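Local atomic coordinates of putative short-chain dehydrogenase/reductase (Burkholderia xenovorans, PDB entry 5JY1), a protein that binds NAD in a Rossmann-type fold and is probably an oxidoreductase of the short-chain dehydrogenase/reductase family, perhaps a 3-oxoacyl-[acyl-carrier-protein] reductase. Residues Ser91-Leu95 and Ala134-Met138. Residues are numbered along the deposited sequence; the frame is centred on the assembly and turned at random.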
loop_
_atom_site.group_PDB
_atom_site.type_symbol
_atom_site.label_atom_id
_atom_site.label_comp_id
_atom_site.label_asym_id
_atom_site.label_seq_id
_atom_site.Cartn_x
_atom_site.Cartn_y
_atom_site.Cartn_z
ATOM N N SER A 91 3.339 -22.079 29.185
ATOM C CA SER A 91 3.083 -21.853 27.767
ATOM C C SER A 91 3.853 -20.612 27.331
ATOM O O SER A 91 4.454 -19.914 28.153
ATOM C CB SER A 91 1.583 -21.677 27.498
ATOM O OG SER A 91 1.058 -20.605 28.276
ATOM N N LEU A 92 3.824 -20.334 26.021
ATOM C CA LEU A 92 4.250 -19.028 25.501
ATOM C C LEU A 92 3.271 -18.674 24.387
ATOM O O LEU A 92 3.503 -18.985 23.215
ATOM C CB LEU A 92 5.694 -19.022 25.009
ATOM C CG LEU A 92 6.112 -17.640 24.480
ATOM C CD1 LEU A 92 5.808 -16.528 25.501
ATOM C CD2 LEU A 92 7.592 -17.639 24.081
ATOM N N ASP A 93 2.181 -18.012 24.771
ATOM C CA ASP A 93 1.069 -17.744 23.870
ATOM C C ASP A 93 1.289 -16.520 23.000
ATOM O O ASP A 93 0.750 -16.464 21.889
ATOM C CB ASP A 93 -0.215 -17.542 24.681
ATOM C CG ASP A 93 -0.473 -18.680 25.631
ATOM O OD1 ASP A 93 -1.050 -19.691 25.180
ATOM O OD2 ASP A 93 -0.096 -18.573 26.826
ATOM N N ILE A 94 2.071 -15.553 23.481
ATOM C CA ILE A 94 2.177 -14.225 22.880
ATOM C C ILE A 94 3.644 -13.823 22.831
ATOM O O ILE A 94 4.324 -13.837 23.864
ATOM C CB ILE A 94 1.386 -13.180 23.694
ATOM C CG1 ILE A 94 -0.101 -13.535 23.782
ATOM C CG2 ILE A 94 1.631 -11.760 23.150
ATOM C CD1 ILE A 94 -0.771 -12.959 25.030
ATOM N N LEU A 95 4.128 -13.425 21.655
ATOM C CA LEU A 95 5.497 -12.939 21.495
ATOM C C LEU A 95 5.475 -11.524 20.929
ATOM O O LEU A 95 4.817 -11.276 19.915
ATOM C CB LEU A 95 6.302 -13.852 20.569
ATOM C CG LEU A 95 7.692 -13.357 20.156
ATOM C CD1 LEU A 95 8.658 -13.351 21.338
ATOM C CD2 LEU A 95 8.245 -14.226 19.019
ATOM N N ALA A 134 9.425 -19.448 19.589
ATOM C CA ALA A 134 8.083 -19.397 20.165
ATOM C C ALA A 134 7.100 -20.253 19.376
ATOM O O ALA A 134 6.120 -20.758 19.938
ATOM C CB ALA A 134 7.599 -17.944 20.224
ATOM N N PHE A 135 7.354 -20.434 18.079
ATOM C CA PHE A 135 6.518 -21.279 17.235
ATOM C C PHE A 135 6.325 -22.681 17.804
ATOM O O PHE A 135 5.257 -23.275 17.631
ATOM C CB PHE A 135 7.153 -21.351 15.842
ATOM C CG PHE A 135 6.524 -22.354 14.923
ATOM C CD1 PHE A 135 5.323 -22.074 14.278
ATOM C CD2 PHE A 135 7.176 -23.552 14.645
ATOM C CE1 PHE A 135 4.764 -22.993 13.400
ATOM C CE2 PHE A 135 6.621 -24.471 13.774
ATOM C CZ PHE A 135 5.426 -24.202 13.154
ATOM N N VAL A 136 7.336 -23.235 18.472
ATOM C CA VAL A 136 7.259 -24.628 18.911
ATOM C C VAL A 136 6.136 -24.788 19.937
ATOM O O VAL A 136 5.225 -25.599 19.708
ATOM C CB VAL A 136 8.615 -25.122 19.440
ATOM C CG1 VAL A 136 8.505 -26.541 19.999
ATOM C CG2 VAL A 136 9.666 -25.041 18.324
ATOM N N PRO A 137 6.125 -24.063 21.062
ATOM C CA PRO A 137 4.977 -24.210 21.973
ATOM C C PRO A 137 3.661 -23.710 21.386
ATOM O O PRO A 137 2.604 -24.248 21.744
ATOM C CB PRO A 137 5.395 -23.396 23.206
ATOM C CG PRO A 137 6.384 -22.408 22.680
ATOM C CD PRO A 137 7.145 -23.159 21.631
ATOM N N MET A 138 3.689 -22.698 20.509
ATOM C CA MET A 138 2.453 -22.199 19.910
ATOM C C MET A 138 1.825 -23.236 18.988
ATOM O O MET A 138 0.608 -23.456 19.024
ATOM C CB MET A 138 2.716 -20.901 19.136
ATOM C CG MET A 138 3.057 -19.708 19.997
ATOM S SD MET A 138 3.443 -18.294 18.949
ATOM C CE MET A 138 3.799 -17.035 20.170
#
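Start with Met138, the long bump of this interface. From the helix it reaches out nearly straight, chi2 and chi3 both t, and lays its thioether along the backbone of 92-95: Met138 CG sits 3.3 Å from the O of Leu92, its CE 3.5 Å from the O of Asp93, and the same CE ends 4.1 Å from the CB of Leu95. The methyl thus fills the hollow where the chain turns from loop into strand 94-97. One turn earlier on the helix, Ala134 does the reverse. Its small side chain leaves a shallow dip, and two leucines close on the CB of Ala134, Leu92 through CD2 at 3.9 Å and Leu95 through CD2 at 4.0 Å. Pro137 adds a further contact, its CG lying 4.2 Å from the CB of Leu92, so that Leu92 rests over the notch between the proline ring and the alanine methyl. This is the Rossmann-type layering of the SDR fold: strand 94-97 lies in the middle of the parallel sheet, between 16-20 and 144-149, and helix 113-141, which follows it, packs against the sheet as part of the beta-alpha-beta crossover into 144-149. Helix 75-89 packs here too, Val82 and Ala85 touching Leu92 and Val86 touching Pro137. The CB atoms of Asp93 and Ile94 point away from the helix. Asp93 instead anchors the loop: its OD2 accepts a hydrogen bond from Ser91 OG at 2.8 Å, and its OD1 forms a salt bridge with Arg15. The bound NAD is about 11 Å from the side chain of Leu95.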